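Local atomic coordinates of imelysin (Bacteroides ovatus ATCC 8483, PDB entry 3OYV), a protein that is an imelysin-like outer-membrane protein of a family implicated in bacterial iron uptake, and probably binds a metal or metal-bearing ligand outside the cell. Residues A[113-117]-A[118-122]; A[179-182]-A[183-186]. One frame throughout, in Å; residues are numbered along the deposited sequence.

Contact 1 of 2, residues A[113-117]-A[118-122]; sequences VESWY and SWHSR
S115 and H120, then W116 and W119, are joined by two backbone hydrogen bonds that fold 113-122 back on itself. H120 N reaches S115 O at 3.0 Å, and W119 N reaches W116 O at 2.9 Å. A type II turn from V113 to W116, closed by W116 N on V113 O, overlaps this loop; S115, at its third position, takes the positive phi (76°) that such a turn asks for. W119, its backbone in a left-handed conformation, lets the chain reverse, and its ring brings CD1 edge-on to W116 O at 3.2 Å.

The packing touches are small. S121 CB sits close against the carbonyl oxygen of E114, and the apolar V113 CG1 lies 3.8 Å from the same CB; a short serine suits this narrow gap. CG1 is sent there by standing opposite the backbone N of V113 (chi1 176°). Within 113-117, Y117 CD1 lies 3.4 Å above the W116 ring, offset toward its rim.

Buried polar ends find partners farther off. The OG of S115, 3.9 Å from H120 CD2 near the plane of that ring, bonds to D124; S118 OG bonds to E348, H120 NE2 to E283 and Y117 OH to Q309. In the conformer given, E114 OE2 bonds to K93.

This buried connection leads from helix 106-111 into helix 121-137, with helices 265-283 and 343-351 packed against its side chains.

Contact 2 of 2, residues A[179-182]-A[183-186]; sequences PQPF and RNHI
P179 lies over the imidazole of H185, its CB 3.6 Å from the ring centroid and only 5° off the ring normal, a CH-pi contact in which the compact pyrrolidine lays its CB over the ring. The imidazole reaches this place because CG of H185 is turned opposite its own carbonyl carbon (chi1 -61°), toward residues 179-182. From there ND1 donates, almost within the ring plane, to P181 O at 3.0 Å in a nearly straight bond. N184 N reaches that same oxygen at 3.0 Å from the other face of the carbonyl, so two donors grip it. With an alanine in place of H185, P181 O would probably keep just N184 N as a donor among these residues, and P179 would lose the ring face under its CB.

A proline preceded by a cis peptide bond turns the chain at P181, and its CG meets the amide of N184 at ND2, 3.6 Å away. F182 and I186 form the apolar side: I186 CG1 comes over one face of the phenyl ring, 4.0 Å from CE1. H185 N donates to F182 O at 2.9 Å, an i to i+3 bond following the one from N184 N to P181 O.

In the conformer given, R183 has NE bonded to L110 O and makes a cation-pi contact with Y111. The whole turn links helix 158-177 to helix 189-214, and F182 and I186 face helix 71-102, where they meet I94, P97 and Y101.

How the contacts relate
Running from the N terminus, the chain leaves helix 106-111, passes through contact 1, where residues 113-122 close a small loop, and enters helix 121-137. After helix 158-177 contact 2 closes a second loop before helix 189-214. The two are in series, neither enclosing nor crossing the other, yet their centres are about 9 Å apart. Q180 joins them: its NE2 lies 2.9 Å from W119 O and its OE1 3.0 Å from R122 NH1, both probable hydrogen bonds. F182 also packs against S121, and R183, in the conformer given, makes a cation-pi contact with W116. Together these contacts join two interhelical connections of the family's helical fold.

Contact 1 of 2, residues A[113-117]-A[118-122]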
loop_
_atom_site.group_PDB
_atom_site.type_symbol
_atom_site.label_atom_id
_atom_site.label_comp_id
_atom_site.label_asym_id
_atom_site.label_seq_id
_atom_site.Cartn_x
_atom_site.Cartn_y
_atom_site.Cartn_z
ATOM N N VAL A 113 5.238 -14.461 -1.522
ATOM C CA VAL A 113 5.834 -13.181 -1.120
ATOM C C VAL A 113 5.261 -11.993 -1.923
ATOM O O VAL A 113 5.528 -11.846 -3.124
ATOM C CB VAL A 113 7.361 -13.234 -1.259
ATOM C CG1 VAL A 113 8.020 -11.863 -0.949
ATOM C CG2 VAL A 113 7.956 -14.314 -0.305
ATOM N N GLU A 114 4.529 -11.115 -1.243
ATOM C CA GLU A 114 3.971 -9.923 -1.860
ATOM C C GLU A 114 5.079 -9.008 -2.381
ATOM O O GLU A 114 5.996 -8.653 -1.650
ATOM C CB GLU A 114 3.118 -9.166 -0.832
ATOM C CG GLU A 114 2.710 -7.741 -1.261
ATOM C CD GLU A 114 2.135 -6.910 -0.118
ATOM O OE1 GLU A 114 1.315 -7.449 0.649
ATOM O OE2 GLU A 114 2.491 -5.705 0.011
ATOM N N SER A 115 4.989 -8.625 -3.646
ATOM C CA SER A 115 5.940 -7.756 -4.355
ATOM C C SER A 115 7.243 -8.475 -4.761
ATOM O O SER A 115 8.244 -7.832 -5.106
ATOM C CB SER A 115 6.241 -6.449 -3.627
ATOM O OG SER A 115 5.106 -5.613 -3.575
ATOM N N TRP A 116 7.242 -9.815 -4.821
ATOM C CA TRP A 116 8.449 -10.498 -5.247
ATOM C C TRP A 116 8.743 -10.352 -6.731
ATOM O O TRP A 116 9.886 -10.455 -7.132
ATOM C CB TRP A 116 8.420 -11.973 -4.868
ATOM C CG TRP A 116 7.672 -12.932 -5.801
ATOM C CD1 TRP A 116 6.381 -13.354 -5.680
ATOM C CD2 TRP A 116 8.184 -13.577 -6.978
ATOM N NE1 TRP A 116 6.059 -14.232 -6.687
ATOM C CE2 TRP A 116 7.154 -14.402 -7.480
ATOM C CE3 TRP A 116 9.418 -13.569 -7.624
ATOM C CZ2 TRP A 116 7.310 -15.171 -8.643
ATOM C CZ3 TRP A 116 9.588 -14.361 -8.758
ATOM C CH2 TRP A 116 8.540 -15.153 -9.242
ATOM N N TYR A 117 7.715 -10.123 -7.566
ATOM C CA TYR A 117 7.960 -10.134 -8.984
ATOM C C TYR A 117 9.012 -9.098 -9.332
ATOM O O TYR A 117 9.811 -9.292 -10.244
ATOM C CB TYR A 117 6.727 -9.815 -9.806
ATOM C CG TYR A 117 5.487 -10.628 -9.602
ATOM C CD1 TYR A 117 5.519 -12.010 -9.453
ATOM C CD2 TYR A 117 4.256 -10.022 -9.568
ATOM C CE1 TYR A 117 4.353 -12.726 -9.309
ATOM C CE2 TYR A 117 3.079 -10.733 -9.456
ATOM C CZ TYR A 117 3.132 -12.094 -9.305
ATOM O OH TYR A 117 1.942 -12.779 -9.165
ATOM N N SER A 118 8.990 -7.979 -8.598
ATOM C CA SER A 118 9.896 -6.858 -8.817
ATOM C C SER A 118 11.044 -6.821 -7.793
ATOM O O SER A 118 11.788 -5.844 -7.710
ATOM C CB SER A 118 9.094 -5.551 -8.765
ATOM O OG SER A 118 8.390 -5.466 -7.572
ATOM N N TRP A 119 11.153 -7.870 -6.973
ATOM C CA TRP A 119 12.116 -7.934 -5.841
ATOM C C TRP A 119 11.986 -6.704 -4.941
ATOM O O TRP A 119 12.966 -6.134 -4.447
ATOM C CB TRP A 119 13.550 -8.099 -6.342
ATOM C CG TRP A 119 13.924 -9.461 -6.813
ATOM C CD1 TRP A 119 13.095 -10.475 -7.140
ATOM C CD2 TRP A 119 15.248 -9.944 -7.014
ATOM N NE1 TRP A 119 13.808 -11.566 -7.534
ATOM C CE2 TRP A 119 15.139 -11.271 -7.453
ATOM C CE3 TRP A 119 16.526 -9.389 -6.828
ATOM C CZ2 TRP A 119 16.273 -12.063 -7.753
ATOM C CZ3 TRP A 119 17.659 -10.190 -7.097
ATOM C CH2 TRP A 119 17.514 -11.510 -7.552
ATOM N N HIS A 120 10.753 -6.281 -4.758
ATOM C CA HIS A 120 10.422 -5.024 -4.085
ATOM C C HIS A 120 9.848 -5.223 -2.676
ATOM O O HIS A 120 9.469 -4.262 -2.009
ATOM C CB HIS A 120 9.461 -4.277 -5.044
ATOM C CG HIS A 120 8.867 -3.027 -4.497
ATOM N ND1 HIS A 120 9.613 -1.890 -4.271
ATOM C CD2 HIS A 120 7.593 -2.719 -4.187
ATOM C CE1 HIS A 120 8.817 -0.946 -3.789
ATOM N NE2 HIS A 120 7.579 -1.421 -3.754
ATOM N N SER A 121 9.736 -6.464 -2.205
ATOM C CA SER A 121 9.054 -6.721 -0.921
ATOM C C SER A 121 9.674 -5.941 0.241
ATOM O O SER A 121 8.954 -5.361 1.030
ATOM C CB SER A 121 8.989 -8.232 -0.578
ATOM O OG SER A 121 10.248 -8.803 -0.370
ATOM N N ARG A 122 11.003 -5.967 0.374
ATOM C CA ARG A 122 11.628 -5.226 1.467
ATOM C C ARG A 122 11.201 -3.757 1.466
ATOM O O ARG A 122 10.829 -3.210 2.482
ATOM C CB ARG A 122 13.156 -5.316 1.396
ATOM C CG ARG A 122 13.710 -6.664 1.834
ATOM C CD ARG A 122 15.145 -6.902 1.380
ATOM N NE ARG A 122 16.054 -5.870 1.895
ATOM C CZ ARG A 122 16.443 -4.779 1.246
ATOM N NH1 ARG A 122 16.081 -4.539 -0.001
ATOM N NH2 ARG A 122 17.234 -3.887 1.865
#

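Contact 2 of 2, residues A[179-182]-A[183-186]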
loop_
_atom_site.group_PDB
_atom_site.type_symbol
_atom_site.label_atom_id
_atom_site.label_comp_id
_atom_site.label_asym_id
_atom_site.label_seq_id
_atom_site.Cartn_x
_atom_site.Cartn_y
_atom_site.Cartn_z
ATOM N N PRO A 179 18.378 -9.725 3.815
ATOM C CA PRO A 179 19.144 -9.652 2.578
ATOM C C PRO A 179 18.225 -9.569 1.340
ATOM O O PRO A 179 17.200 -10.248 1.268
ATOM C CB PRO A 179 19.987 -10.960 2.584
ATOM C CG PRO A 179 20.050 -11.346 4.011
ATOM C CD PRO A 179 18.746 -10.898 4.634
ATOM N N GLN A 180 18.603 -8.724 0.405
ATOM C CA GLN A 180 17.839 -8.536 -0.820
ATOM C C GLN A 180 18.062 -9.713 -1.762
ATOM O O GLN A 180 19.199 -10.077 -2.016
ATOM C CB GLN A 180 18.275 -7.221 -1.497
ATOM C CG GLN A 180 17.771 -6.970 -2.907
ATOM C CD GLN A 180 16.295 -6.671 -2.996
ATOM O OE1 GLN A 180 15.564 -6.709 -1.988
ATOM N NE2 GLN A 180 15.848 -6.318 -4.198
ATOM N N PRO A 181 16.983 -10.302 -2.314
ATOM C CA PRO A 181 15.578 -10.060 -2.038
ATOM C C PRO A 181 15.071 -10.960 -0.929
ATOM O O PRO A 181 15.533 -12.083 -0.763
ATOM C CB PRO A 181 14.928 -10.439 -3.371
ATOM C CG PRO A 181 15.800 -11.599 -3.854
ATOM C CD PRO A 181 17.178 -11.245 -3.446
ATOM N N PHE A 182 14.065 -10.499 -0.223
ATOM C CA PHE A 182 13.448 -11.290 0.841
ATOM C C PHE A 182 13.044 -12.661 0.311
ATOM O O PHE A 182 13.221 -13.664 0.998
ATOM C CB PHE A 182 12.245 -10.528 1.443
ATOM C CG PHE A 182 11.341 -11.341 2.308
ATOM C CD1 PHE A 182 11.821 -12.144 3.338
ATOM C CD2 PHE A 182 9.960 -11.244 2.132
ATOM C CE1 PHE A 182 10.929 -12.858 4.119
ATOM C CE2 PHE A 182 9.078 -11.950 2.904
ATOM C CZ PHE A 182 9.558 -12.775 3.908
ATOM N N ARG A 183 12.498 -12.737 -0.895
ATOM C CA ARG A 183 12.022 -14.020 -1.394
ATOM C C ARG A 183 13.103 -15.103 -1.430
ATOM O O ARG A 183 12.771 -16.279 -1.333
ATOM C CB ARG A 183 11.381 -13.850 -2.769
ATOM C CG ARG A 183 10.859 -15.143 -3.358
ATOM C CD ARG A 183 10.460 -14.921 -4.748
ATOM N NE ARG A 183 9.857 -16.073 -5.401
ATOM C CZ ARG A 183 10.461 -16.857 -6.301
ATOM N NH1 ARG A 183 11.733 -16.712 -6.614
ATOM N NH2 ARG A 183 9.780 -17.844 -6.867
ATOM N N ASN A 184 14.369 -14.712 -1.554
ATOM C CA ASN A 184 15.480 -15.687 -1.571
ATOM C C ASN A 184 16.130 -15.895 -0.214
ATOM O O ASN A 184 17.113 -16.642 -0.105
ATOM C CB ASN A 184 16.576 -15.291 -2.577
ATOM C CG ASN A 184 16.133 -15.423 -4.018
ATOM O OD1 ASN A 184 15.125 -16.026 -4.289
ATOM N ND2 ASN A 184 16.899 -14.835 -4.949
ATOM N N HIS A 185 15.605 -15.222 0.806
ATOM C CA HIS A 185 16.151 -15.273 2.170
ATOM C C HIS A 185 15.070 -15.407 3.236
ATOM O O HIS A 185 15.200 -14.887 4.346
ATOM C CB HIS A 185 16.990 -14.015 2.409
ATOM C CG HIS A 185 18.133 -13.909 1.481
ATOM N ND1 HIS A 185 18.102 -13.187 0.312
ATOM C CD2 HIS A 185 19.348 -14.491 1.536
ATOM C CE1 HIS A 185 19.252 -13.339 -0.320
ATOM N NE2 HIS A 185 20.026 -14.118 0.405
ATOM N N ILE A 186 14.012 -16.132 2.909
ATOM C CA ILE A 186 12.896 -16.257 3.802
ATOM C C ILE A 186 13.305 -16.836 5.179
ATOM O O ILE A 186 12.973 -16.224 6.171
ATOM C CB ILE A 186 11.745 -17.038 3.175
ATOM C CG1 ILE A 186 11.146 -16.270 1.982
ATOM C CG2 ILE A 186 10.695 -17.399 4.205
ATOM C CD1 ILE A 186 10.147 -17.072 1.149
#